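Long-range contacts in leucine aminopeptidase 2, chloroplastic (PDB 5LHJ), which is a manganese-binding metalloaminopeptidase of the M17 family that acts in bottromycin maturation, probably by removing unsubstituted N-terminal residues from peptides: residues E175-A180 with F484-L489; L401-R406 with I490-A495; T336-H341 with D430-S435; V329-G334 with L350-V355. All blocks are in the same frame, centred on the assembly; numbering follows the deposited sequence.

Contact 1: E175-A180 with F484-L489; sequences EATCLA and FAVRTL
The hydroxyl oxygen of Thr177 is gripped from several directions at this buried helix junction. Arg487 NE donates to Thr177 OG1 over 3.2 Å, with a bent N-H...O angle of 143°. The oxygen sits at the edge of the guanidinium, nearly in its plane, and the two side chains cross at about a right angle. A water adds a weak bond to the same hydroxyl. That water also accepts from Arg487 N at 3.0 Å, a useful service in the first turn of a helix, where backbone N-H groups lack acceptors one turn earlier. Thr177 OG1 lies beside its own backbone N (chi1 -58°), where it also bonds to the carbonyl of Ala173, one turn back. The Arg487 chain bends at chi3 (-72°), which brings NE round to the threonine. Beyond it the guanidinium also makes long, weak ion pairs with Glu133 and Glu409.

Beside this polar pair the packing is apolar. Val486 spreads its two methyls over one side of helix 164-185: CG1 lies 3.8 Å from Ala176 CB, and CG2 lies 3.7 Å from Ala180 CB. The alanines are one turn apart, and their small size lets the branched valine come near the helix backbone, with Val486 CG1 also 3.8 Å from Thr177 N. Ala293 of helix 286-301 touches Val486 and Ala180. The arrangement is a helix-helix contact in the interior of the M17 catalytic domain, in which the start of the C-terminal helix, with Ala485 at its N-cap position, seats against helix 164-185.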
loop_
_atom_site.group_PDB
_atom_site.type_symbol
_atom_site.label_atom_id
_atom_site.label_comp_id
_atom_site.label_asym_id
_atom_site.label_seq_id
_atom_site.Cartn_x
_atom_site.Cartn_y
_atom_site.Cartn_z
ATOM N N GLU A 175 17.366 23.861 32.377
ATOM C CA GLU A 175 18.167 22.684 32.732
ATOM C C GLU A 175 17.294 21.432 32.894
ATOM O O GLU A 175 17.668 20.362 32.439
ATOM C CB GLU A 175 19.016 22.956 33.968
ATOM C CG GLU A 175 20.197 23.874 33.652
ATOM C CD GLU A 175 20.917 24.396 34.879
ATOM O OE1 GLU A 175 20.785 23.779 35.959
ATOM O OE2 GLU A 175 21.635 25.431 34.767
ATOM N N ALA A 176 16.109 21.589 33.481
ATOM C CA ALA A 176 15.146 20.472 33.593
ATOM C C ALA A 176 14.685 20.031 32.192
ATOM O O ALA A 176 14.605 18.842 31.899
ATOM C CB ALA A 176 13.956 20.881 34.440
ATOM N N THR A 177 14.399 20.996 31.327
ATOM C CA THR A 177 14.016 20.677 29.946
ATOM C C THR A 177 15.118 19.863 29.254
ATOM O O THR A 177 14.842 18.869 28.585
ATOM C CB THR A 177 13.699 21.955 29.143
ATOM O OG1 THR A 177 12.648 22.681 29.788
ATOM C CG2 THR A 177 13.252 21.639 27.724
ATOM N N CYS A 178 16.373 20.272 29.433
ATOM C CA CYS A 178 17.494 19.575 28.793
ATOM C C CYS A 178 17.736 18.162 29.360
ATOM O O CYS A 178 18.202 17.275 28.638
ATOM C CB CYS A 178 18.760 20.449 28.855
ATOM S SG CYS A 178 18.670 21.941 27.808
ATOM N N LEU A 179 17.408 17.950 30.636
ATOM C CA LEU A 179 17.413 16.606 31.224
ATOM C C LEU A 179 16.419 15.711 30.456
ATOM O O LEU A 179 16.745 14.590 30.060
ATOM C CB LEU A 179 17.048 16.643 32.708
ATOM C CG LEU A 179 16.742 15.321 33.405
ATOM C CD1 LEU A 179 17.931 14.373 33.295
ATOM C CD2 LEU A 179 16.368 15.581 34.854
ATOM N N ALA A 180 15.208 16.218 30.257
ATOM C CA ALA A 180 14.211 15.467 29.488
ATOM C C ALA A 180 14.705 15.204 28.054
ATOM O O ALA A 180 14.526 14.097 27.548
ATOM C CB ALA A 180 12.870 16.168 29.483
ATOM N N PHE A 484 9.532 18.750 25.545
ATOM C CA PHE A 484 8.218 19.383 25.523
ATOM C C PHE A 484 7.399 18.987 26.752
ATOM O O PHE A 484 7.424 17.826 27.168
ATOM C CB PHE A 484 7.452 18.991 24.259
ATOM C CG PHE A 484 6.176 19.761 24.055
ATOM C CD1 PHE A 484 6.196 20.998 23.439
ATOM C CD2 PHE A 484 4.954 19.236 24.458
ATOM C CE1 PHE A 484 5.020 21.703 23.222
ATOM C CE2 PHE A 484 3.775 19.944 24.260
ATOM C CZ PHE A 484 3.822 21.182 23.637
ATOM N N ALA A 485 6.730 19.993 27.320
ATOM C CA ALA A 485 5.825 19.924 28.476
ATOM C C ALA A 485 6.494 20.087 29.842
ATOM O O ALA A 485 5.804 20.326 30.832
ATOM C CB ALA A 485 4.936 18.680 28.453
ATOM N N VAL A 486 7.830 20.001 29.909
ATOM C CA VAL A 486 8.529 20.238 31.178
ATOM C C VAL A 486 8.193 21.627 31.727
ATOM O O VAL A 486 7.763 21.768 32.876
ATOM C CB VAL A 486 10.064 20.070 31.055
ATOM C CG1 VAL A 486 10.767 20.510 32.335
ATOM C CG2 VAL A 486 10.419 18.616 30.752
ATOM N N ARG A 487 8.350 22.640 30.896
ATOM C CA ARG A 487 8.130 23.997 31.359
ATOM C C ARG A 487 6.646 24.321 31.588
ATOM O O ARG A 487 6.316 25.046 32.534
ATOM C CB ARG A 487 8.833 24.992 30.444
ATOM C CG ARG A 487 10.331 24.987 30.734
ATOM C CD ARG A 487 11.115 25.851 29.777
ATOM N NE ARG A 487 11.117 25.161 28.502
ATOM C CZ ARG A 487 10.721 25.639 27.333
ATOM N NH1 ARG A 487 10.356 26.906 27.165
ATOM N NH2 ARG A 487 10.767 24.824 26.288
ATOM N N THR A 488 5.753 23.747 30.783
ATOM C CA THR A 488 4.313 23.832 31.070
ATOM C C THR A 488 3.967 23.221 32.439
ATOM O O THR A 488 3.231 23.822 33.218
ATOM C CB THR A 488 3.456 23.195 29.954
ATOM O OG1 THR A 488 3.650 23.929 28.742
ATOM C CG2 THR A 488 1.976 23.210 30.308
ATOM N N LEU A 489 4.509 22.045 32.733
ATOM C CA LEU A 489 4.271 21.398 34.021
ATOM C C LEU A 489 4.769 22.264 35.176
ATOM O O LEU A 489 4.061 22.449 36.161
ATOM C CB LEU A 489 4.927 20.023 34.104
ATOM C CG LEU A 489 4.288 18.874 33.319
ATOM C CD1 LEU A 489 5.188 17.662 33.473
ATOM C CD2 LEU A 489 2.863 18.560 33.754
HETATM O O HOH W 1 9.566 22.349 28.186
#

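Contact 2: L401-R406 with I490-A495; sequences LAASER and IETLRA
Glu491 and Ala403 bring two helices together at a crossing in which helix 394-407 and the C-terminal helix 486-498 run at 125° to one another, their local axes 8.3 Å apart. The CA atoms of Ala403 and Glu491 are 5.0 Å apart, an approach that suits an alanine on one side. Glu491 CB packs on Ala403 CB at 3.6 Å, and CG continues past the carbonyl oxygen of Ala403. There the chain bends at chi2 (-70°), placing CD beside Arg406 NE. OE1 receives the straight bond of the contact: Arg406 NE donates to Glu491 OE1 over 2.9 Å at 175°, the charged core of a salt bridge. The carboxylate oxygen lies in the guanidinium plane, whereas the nitrogen comes from above the carboxylate plane. OE2 takes a water hydrogen bond at 2.9 Å, and the same water reaches Arg406 O weakly.

Arg406 NH2 adds a weak bond to the backbone, 3.2 Å from Glu491 O, an oxygen that also accepts the helical N-H of Ala495. Ala403 CA lies against one face of the guanidinium, near its rim. An alanine in place of Glu491 would probably leave Arg406 NE without its carboxylate mate and the guanidinium freer to turn. Further along, Ala403 CB comes within 3.3 Å of Thr492 OG1, whose own hydrogen bond goes to Thr488 O. Ala495 CB touches Arg406 NH2 at 3.8 Å.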
loop_
_atom_site.group_PDB
_atom_site.type_symbol
_atom_site.label_atom_id
_atom_site.label_comp_id
_atom_site.label_asym_id
_atom_site.label_seq_id
_atom_site.Cartn_x
_atom_site.Cartn_y
_atom_site.Cartn_z
ATOM N N LEU A 401 -3.544 25.921 30.269
ATOM C CA LEU A 401 -3.347 26.709 29.054
ATOM C C LEU A 401 -2.552 27.994 29.320
ATOM O O LEU A 401 -1.640 28.320 28.566
ATOM C CB LEU A 401 -4.679 27.015 28.360
ATOM C CG LEU A 401 -5.384 25.801 27.753
ATOM C CD1 LEU A 401 -6.805 26.159 27.335
ATOM C CD2 LEU A 401 -4.605 25.220 26.589
ATOM N N ALA A 402 -2.878 28.708 30.389
ATOM C CA ALA A 402 -2.120 29.925 30.746
ATOM C C ALA A 402 -0.660 29.586 31.079
ATOM O O ALA A 402 0.257 30.316 30.685
ATOM C CB ALA A 402 -2.788 30.643 31.914
ATOM N N ALA A 403 -0.448 28.464 31.774
ATOM C CA ALA A 403 0.908 27.992 32.066
ATOM C C ALA A 403 1.700 27.720 30.793
ATOM O O ALA A 403 2.866 28.107 30.695
ATOM C CB ALA A 403 0.871 26.748 32.941
ATOM N N SER A 404 1.072 27.058 29.813
ATOM C CA SER A 404 1.732 26.803 28.534
ATOM C C SER A 404 2.078 28.107 27.802
ATOM O O SER A 404 3.136 28.206 27.173
ATOM C CB SER A 404 0.894 25.871 27.642
ATOM O OG SER A 404 -0.200 26.556 27.055
ATOM N N GLU A 405 1.205 29.106 27.897
ATOM C CA GLU A 405 1.475 30.428 27.287
ATOM C C GLU A 405 2.692 31.110 27.921
ATOM O O GLU A 405 3.559 31.614 27.210
ATOM C CB GLU A 405 0.250 31.324 27.365
ATOM C CG GLU A 405 -0.878 30.848 26.461
ATOM C CD GLU A 405 -2.251 31.395 26.839
ATOM O OE1 GLU A 405 -2.355 32.263 27.736
ATOM O OE2 GLU A 405 -3.245 30.934 26.234
ATOM N N ARG A 406 2.781 31.078 29.243
ATOM C CA ARG A 406 3.972 31.585 29.944
ATOM C C ARG A 406 5.256 30.861 29.533
ATOM O O ARG A 406 6.309 31.488 29.367
ATOM C CB ARG A 406 3.784 31.518 31.467
ATOM C CG ARG A 406 2.706 32.465 31.982
ATOM C CD ARG A 406 2.747 32.650 33.491
ATOM N NE ARG A 406 2.524 31.412 34.243
ATOM C CZ ARG A 406 1.339 30.842 34.485
ATOM N NH1 ARG A 406 0.205 31.353 34.009
ATOM N NH2 ARG A 406 1.289 29.714 35.194
ATOM N N ILE A 490 5.981 22.794 35.047
ATOM C CA ILE A 490 6.533 23.655 36.096
ATOM C C ILE A 490 5.654 24.890 36.314
ATOM O O ILE A 490 5.328 25.216 37.454
ATOM C CB ILE A 490 7.993 24.069 35.804
ATOM C CG1 ILE A 490 8.914 22.844 35.872
ATOM C CG2 ILE A 490 8.468 25.133 36.800
ATOM C CD1 ILE A 490 10.312 23.098 35.348
ATOM N N GLU A 491 5.253 25.564 35.241
ATOM C CA GLU A 491 4.370 26.726 35.383
ATOM C C GLU A 491 2.978 26.376 35.953
ATOM O O GLU A 491 2.406 27.155 36.732
ATOM C CB GLU A 491 4.257 27.486 34.063
ATOM C CG GLU A 491 5.493 28.299 33.738
ATOM C CD GLU A 491 5.691 29.522 34.642
ATOM O OE1 GLU A 491 4.742 29.973 35.312
ATOM O OE2 GLU A 491 6.825 30.047 34.677
ATOM N N THR A 492 2.456 25.204 35.595
ATOM C CA THR A 492 1.199 24.713 36.166
ATOM C C THR A 492 1.324 24.495 37.674
ATOM O O THR A 492 0.480 24.953 38.455
ATOM C CB THR A 492 0.747 23.420 35.477
ATOM O OG1 THR A 492 0.555 23.687 34.083
ATOM C CG2 THR A 492 -0.541 22.898 36.066
ATOM N N LEU A 493 2.395 23.830 38.080
ATOM C CA LEU A 493 2.618 23.564 39.500
ATOM C C LEU A 493 2.814 24.872 40.286
ATOM O O LEU A 493 2.329 24.979 41.424
ATOM C CB LEU A 493 3.804 22.624 39.684
ATOM C CG LEU A 493 3.588 21.214 39.117
ATOM C CD1 LEU A 493 4.904 20.470 39.016
ATOM C CD2 LEU A 493 2.586 20.412 39.932
ATOM N N ARG A 494 3.506 25.853 39.685
ATOM C CA ARG A 494 3.683 27.186 40.310
ATOM C C ARG A 494 2.326 27.851 40.561
ATOM O O ARG A 494 2.049 28.318 41.677
ATOM C CB ARG A 494 4.565 28.107 39.453
ATOM C CG ARG A 494 6.050 27.744 39.458
ATOM C CD ARG A 494 6.860 28.510 38.414
ATOM N NE ARG A 494 7.017 29.919 38.782
ATOM C CZ ARG A 494 7.967 30.422 39.575
ATOM N NH1 ARG A 494 8.917 29.656 40.120
ATOM N NH2 ARG A 494 7.974 31.735 39.826
ATOM N N ALA A 495 1.478 27.868 39.538
ATOM C CA ALA A 495 0.134 28.449 39.657
ATOM C C ALA A 495 -0.728 27.730 40.695
ATOM O O ALA A 495 -1.395 28.388 41.496
ATOM C CB ALA A 495 -0.568 28.484 38.312
HETATM O O HOH W 2 7.646 30.679 32.017
#

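Contact 3: T336-H341 with D430-S435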
loop_
_atom_site.group_PDB
_atom_site.type_symbol
_atom_site.label_atom_id
_atom_site.label_comp_id
_atom_site.label_asym_id
_atom_site.label_seq_id
_atom_site.Cartn_x
_atom_site.Cartn_y
_atom_site.Cartn_z
ATOM N N THR A 336 -12.191 -4.588 32.663
ATOM C CA THR A 336 -11.465 -5.359 31.663
ATOM C C THR A 336 -11.287 -4.597 30.356
ATOM O O THR A 336 -12.169 -3.853 29.924
ATOM C CB THR A 336 -12.141 -6.707 31.375
ATOM O OG1 THR A 336 -13.486 -6.486 30.929
ATOM C CG2 THR A 336 -12.141 -7.572 32.612
ATOM N N THR A 337 -10.144 -4.822 29.721
ATOM C CA THR A 337 -9.848 -4.261 28.405
ATOM C C THR A 337 -9.450 -5.356 27.443
ATOM O O THR A 337 -8.589 -6.179 27.755
ATOM C CB THR A 337 -8.698 -3.244 28.483
ATOM O OG1 THR A 337 -9.069 -2.162 29.346
ATOM C CG2 THR A 337 -8.319 -2.695 27.118
ATOM N N GLU A 338 -10.064 -5.328 26.264
ATOM C CA GLU A 338 -9.720 -6.201 25.157
ATOM C C GLU A 338 -8.655 -5.538 24.291
ATOM O O GLU A 338 -8.835 -4.393 23.861
ATOM C CB GLU A 338 -10.948 -6.485 24.302
ATOM C CG GLU A 338 -10.682 -7.465 23.173
ATOM C CD GLU A 338 -11.848 -7.639 22.212
ATOM O OE1 GLU A 338 -12.784 -6.802 22.181
ATOM O OE2 GLU A 338 -11.803 -8.623 21.448
ATOM N N ILE A 339 -7.561 -6.258 24.040
ATOM C CA ILE A 339 -6.466 -5.775 23.200
ATOM C C ILE A 339 -6.818 -6.027 21.744
ATOM O O ILE A 339 -6.676 -7.145 21.229
ATOM C CB ILE A 339 -5.102 -6.436 23.552
ATOM C CG1 ILE A 339 -4.784 -6.284 25.048
ATOM C CG2 ILE A 339 -3.975 -5.849 22.681
ATOM C CD1 ILE A 339 -4.733 -4.860 25.566
ATOM N N THR A 340 -7.306 -4.996 21.068
ATOM C CA THR A 340 -7.627 -5.117 19.649
ATOM C C THR A 340 -6.491 -4.655 18.725
ATOM O O THR A 340 -6.532 -4.931 17.526
ATOM C CB THR A 340 -8.917 -4.357 19.327
ATOM O OG1 THR A 340 -8.785 -3.005 19.756
ATOM C CG2 THR A 340 -10.116 -5.003 20.064
ATOM N N HIS A 341 -5.496 -3.946 19.264
ATOM C CA HIS A 341 -4.311 -3.548 18.495
ATOM C C HIS A 341 -3.175 -3.356 19.496
ATOM O O HIS A 341 -3.314 -2.552 20.418
ATOM C CB HIS A 341 -4.600 -2.245 17.696
ATOM C CG HIS A 341 -3.655 -1.999 16.560
ATOM N ND1 HIS A 341 -2.302 -1.853 16.747
ATOM C CD2 HIS A 341 -3.861 -1.870 15.226
ATOM C CE1 HIS A 341 -1.707 -1.650 15.583
ATOM N NE2 HIS A 341 -2.631 -1.672 14.640
ATOM N N ASP A 430 -15.015 -4.969 28.944
ATOM C CA ASP A 430 -15.670 -3.692 29.234
ATOM C C ASP A 430 -15.364 -2.609 28.195
ATOM O O ASP A 430 -16.192 -1.734 27.956
ATOM C CB ASP A 430 -15.307 -3.179 30.635
ATOM C CG ASP A 430 -15.765 -4.095 31.744
ATOM O OD1 ASP A 430 -16.779 -4.832 31.581
ATOM O OD2 ASP A 430 -15.103 -4.073 32.803
ATOM N N ARG A 431 -14.178 -2.678 27.586
ATOM C CA ARG A 431 -13.768 -1.719 26.576
ATOM C C ARG A 431 -12.708 -2.325 25.677
ATOM O O ARG A 431 -12.107 -3.360 26.020
ATOM C CB ARG A 431 -13.177 -0.476 27.240
ATOM C CG ARG A 431 -11.950 -0.796 28.078
ATOM C CD ARG A 431 -11.458 0.405 28.837
ATOM N NE ARG A 431 -12.207 0.736 30.040
ATOM C CZ ARG A 431 -12.193 0.065 31.192
ATOM N NH1 ARG A 431 -11.531 -1.077 31.334
ATOM N NH2 ARG A 431 -12.868 0.551 32.220
ATOM N N VAL A 432 -12.467 -1.655 24.557
ATOM C CA VAL A 432 -11.326 -1.963 23.676
ATOM C C VAL A 432 -10.235 -0.907 23.819
ATOM O O VAL A 432 -10.514 0.221 24.227
ATOM C CB VAL A 432 -11.716 -2.039 22.182
ATOM C CG1 VAL A 432 -12.727 -3.143 21.954
ATOM C CG2 VAL A 432 -12.228 -0.692 21.636
ATOM N N ASN A 433 -9.007 -1.273 23.450
ATOM C CA ASN A 433 -7.923 -0.286 23.332
ATOM C C ASN A 433 -7.772 0.314 21.947
ATOM O O ASN A 433 -6.905 1.171 21.764
ATOM C CB ASN A 433 -6.581 -0.837 23.839
ATOM C CG ASN A 433 -5.901 -1.777 22.857
ATOM O OD1 ASN A 433 -6.544 -2.468 22.071
ATOM N ND2 ASN A 433 -4.573 -1.795 22.906
ATOM N N CYS A 434 -8.593 -0.115 20.979
ATOM C CA CYS A 434 -8.546 0.430 19.620
ATOM C C CYS A 434 -9.848 0.150 18.893
ATOM O O CYS A 434 -10.279 -1.013 18.811
ATOM C CB CYS A 434 -7.396 -0.197 18.841
ATOM S SG CYS A 434 -7.169 0.453 17.164
ATOM N N SER A 435 -10.476 1.201 18.372
ATOM C CA SER A 435 -11.738 1.058 17.625
ATOM C C SER A 435 -11.548 0.802 16.141
ATOM O O SER A 435 -12.520 0.452 15.444
ATOM C CB SER A 435 -12.582 2.327 17.768
ATOM O OG SER A 435 -11.938 3.408 17.132
#
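Glu338 and Val432 form a parallel bridge in a small three-stranded sheet, strand 336-338 lying between 328-330 and 431-432. Glu338 N donates to Arg431 O (2.8 Å, 175°), and Glu338 O accepts from Asn433 N (3.2 Å).

Past the bridge, Asn433 continues the pairing with its amide. Its chi1 of 77° puts CG between the backbone N and carbonyl carbon, the crowded position, and the amide meets segment 336-341. OD1 accepts from Thr340 N at 2.8 Å and weakly from His341 N, while ND2 donates to His341 O at 2.9 Å. Asparagine suits the place because its amide offers both acceptor and donor; an alanine here would probably leave Thr340 N and His341 O without these mates, deprive His341 N of a weak acceptor, and loosen the chain leading to Asp343, a manganese ligand.

At the other end the bonds are reciprocal: Thr336 N donates to Asp430 OD2 (3.0 Å), and Asp430 N to Thr336 OG1 (2.9 Å). Both side chains also bond to another chain, Thr336 OG1 to Tyr145 O and Asp430 OD2 to Ser147 OG of the second subunit. Arg431 forms its salt bridge with Asp450, and NH1 bonds to Thr335 OG1 and weakly to Thr337 OG1, a hydroxyl paired chiefly with His331 NE2. The hydroxyl of Thr340 donates to Cys434 O at 2.7 Å, in the carbonyl plane and on a lone pair, with a C=O...O angle of 119°.

Contact 4: V329-G334 with L350-V355; sequences VRHLDG and LADVLV
A type I beta turn, His331 to Gly334, in the hairpin that joins strands 328-330 and 336-338 is docked on helix 345-358 through Asp352. The turn is closed by Gly334 N donating to His331 O at 3.0 Å, and glycine suits its last position because a side chain there would jam against the carbonyl oxygen of Asp333.

Asp352 grips the turn with both carboxylate oxygens. His331 ND1 donates to OD2 over 3.0 Å at 159°; the oxygen lies in the ring plane and is met on its syn side, with ring and carboxylate planes 37° apart. OD1 accepts from Leu332 N at 2.8 Å, nearly along its C-O axis, and has a weak second bond from His331 ND1. The carboxylate CG stands beside its own backbone N (chi1 -51°), turned toward the hairpin. Gly226 N adds a donor to OD2.

Several apolar groups pack against the imidazole. Ala351 CB is 3.6 Å from His331 CE1, Val329 CG1 covers one face near the rim, and Phe451 meets the ring edge-to-face. One turn along the helix from Ala351, Val355 divides its methyls: CG1 meets Leu332 CD2 at 3.9 Å, and CG2 meets Asp333 CB at 4.0 Å.

His331 NE2 is also bonded, to Thr337 OG1, so both ring nitrogens have partners and the ring's rotation is fixed. The buried aspartate, with two backbone N-H groups and an imidazole N-H directed at it, is probably stabilised as the anion, and its charge would in turn tend to raise the pKa of His331.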
loop_
_atom_site.group_PDB
_atom_site.type_symbol
_atom_site.label_atom_id
_atom_site.label_comp_id
_atom_site.label_asym_id
_atom_site.label_seq_id
_atom_site.Cartn_x
_atom_site.Cartn_y
_atom_site.Cartn_z
ATOM N N VAL A 329 -7.120 -7.849 29.453
ATOM C CA VAL A 329 -6.441 -7.402 30.661
ATOM C C VAL A 329 -7.494 -7.084 31.727
ATOM O O VAL A 329 -8.418 -6.305 31.476
ATOM C CB VAL A 329 -5.569 -6.156 30.385
ATOM C CG1 VAL A 329 -5.006 -5.588 31.683
ATOM C CG2 VAL A 329 -4.457 -6.508 29.404
ATOM N N ARG A 330 -7.344 -7.685 32.908
ATOM C CA ARG A 330 -8.155 -7.345 34.077
ATOM C C ARG A 330 -7.368 -6.352 34.932
ATOM O O ARG A 330 -6.337 -6.696 35.513
ATOM C CB ARG A 330 -8.494 -8.614 34.873
ATOM C CG ARG A 330 -9.172 -8.403 36.227
ATOM C CD ARG A 330 -10.674 -8.575 36.235
ATOM N NE ARG A 330 -11.161 -9.756 35.509
ATOM C CZ ARG A 330 -12.452 -10.033 35.310
ATOM N NH1 ARG A 330 -13.403 -9.241 35.810
ATOM N NH2 ARG A 330 -12.798 -11.106 34.599
ATOM N N HIS A 331 -7.890 -5.132 35.025
ATOM C CA HIS A 331 -7.175 -4.024 35.648
ATOM C C HIS A 331 -7.315 -4.017 37.165
ATOM O O HIS A 331 -8.099 -4.794 37.744
ATOM C CB HIS A 331 -7.668 -2.691 35.069
ATOM C CG HIS A 331 -7.323 -2.501 33.626
ATOM N ND1 HIS A 331 -6.053 -2.178 33.196
ATOM C CD2 HIS A 331 -8.086 -2.580 32.513
ATOM C CE1 HIS A 331 -6.051 -2.070 31.878
ATOM N NE2 HIS A 331 -7.270 -2.314 31.442
ATOM N N LEU A 332 -6.557 -3.120 37.794
ATOM C CA LEU A 332 -6.556 -2.927 39.259
ATOM C C LEU A 332 -7.930 -2.570 39.857
ATOM O O LEU A 332 -8.189 -2.892 41.028
ATOM C CB LEU A 332 -5.527 -1.837 39.615
ATOM C CG LEU A 332 -5.261 -1.488 41.088
ATOM C CD1 LEU A 332 -4.768 -2.706 41.834
ATOM C CD2 LEU A 332 -4.213 -0.383 41.163
ATOM N N ASP A 333 -8.797 -1.917 39.080
ATOM C CA ASP A 333 -10.164 -1.590 39.506
ATOM C C ASP A 333 -11.196 -2.690 39.189
ATOM O O ASP A 333 -12.389 -2.481 39.395
ATOM C CB ASP A 333 -10.635 -0.241 38.933
ATOM C CG ASP A 333 -10.810 -0.247 37.404
ATOM O OD1 ASP A 333 -10.522 -1.256 36.741
ATOM O OD2 ASP A 333 -11.230 0.798 36.875
ATOM N N GLY A 334 -10.737 -3.838 38.697
ATOM C CA GLY A 334 -11.608 -4.954 38.346
ATOM C C GLY A 334 -12.223 -4.913 36.957
ATOM O O GLY A 334 -12.845 -5.904 36.540
ATOM N N LEU A 350 -1.039 2.908 31.274
ATOM C CA LEU A 350 -1.448 4.008 32.140
ATOM C C LEU A 350 -2.665 3.696 33.012
ATOM O O LEU A 350 -2.763 4.223 34.117
ATOM C CB LEU A 350 -1.742 5.262 31.313
ATOM C CG LEU A 350 -0.550 5.901 30.593
ATOM C CD1 LEU A 350 -1.005 6.961 29.584
ATOM C CD2 LEU A 350 0.391 6.491 31.598
ATOM N N ALA A 351 -3.585 2.868 32.507
ATOM C CA ALA A 351 -4.874 2.592 33.170
ATOM C C ALA A 351 -4.729 2.280 34.656
ATOM O O ALA A 351 -5.279 2.975 35.514
ATOM C CB ALA A 351 -5.588 1.449 32.464
ATOM N N ASP A 352 -3.933 1.269 34.975
ATOM C CA ASP A 352 -3.818 0.822 36.376
ATOM C C ASP A 352 -3.078 1.841 37.228
ATOM O O ASP A 352 -3.358 1.984 38.415
ATOM C CB ASP A 352 -3.115 -0.529 36.454
ATOM C CG ASP A 352 -3.735 -1.533 35.531
ATOM O OD1 ASP A 352 -4.726 -2.158 35.949
ATOM O OD2 ASP A 352 -3.296 -1.663 34.355
ATOM N N VAL A 353 -2.152 2.577 36.618
ATOM C CA VAL A 353 -1.427 3.613 37.356
ATOM C C VAL A 353 -2.374 4.764 37.731
ATOM O O VAL A 353 -2.283 5.307 38.826
ATOM C CB VAL A 353 -0.199 4.121 36.572
ATOM C CG1 VAL A 353 0.526 5.214 37.347
ATOM C CG2 VAL A 353 0.732 2.953 36.258
ATOM N N LEU A 354 -3.303 5.120 36.843
ATOM C CA LEU A 354 -4.324 6.128 37.178
ATOM C C LEU A 354 -5.243 5.672 38.313
ATOM O O LEU A 354 -5.633 6.486 39.162
ATOM C CB LEU A 354 -5.146 6.502 35.940
ATOM C CG LEU A 354 -4.410 7.344 34.900
ATOM C CD1 LEU A 354 -5.197 7.378 33.597
ATOM C CD2 LEU A 354 -4.162 8.759 35.406
ATOM N N VAL A 355 -5.558 4.377 38.353
ATOM C CA VAL A 355 -6.340 3.813 39.472
ATOM C C VAL A 355 -5.537 4.016 40.765
ATOM O O VAL A 355 -6.040 4.572 41.740
ATOM C CB VAL A 355 -6.686 2.315 39.275
ATOM C CG1 VAL A 355 -7.395 1.746 40.504
ATOM C CG2 VAL A 355 -7.557 2.103 38.029
#

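Overall arrangement
The four contacts form two pairs. Contacts 1 and 2, centres 12 Å apart, share the C-terminal helix 486-498, contact 1 taking its start and contact 2 the following turns; they touch where Thr488 packs on Ser404 and Ala403. Contacts 3 and 4, centres 13 Å apart, share the three-stranded sheet and meet where Thr337 O lies 2.8 Å from Val329 N, a probable hydrogen bond; both reach the second subunit. Contact 3 lies beside the manganese-binding residues (no metal is bound to this chain), the side chain of His341 about 3 Å from that of Asp343, whereas contact 4 stands about 10 Å off (His331 to Glu345, side chains). Contacts 1 and 3 are about 32 Å apart between centres.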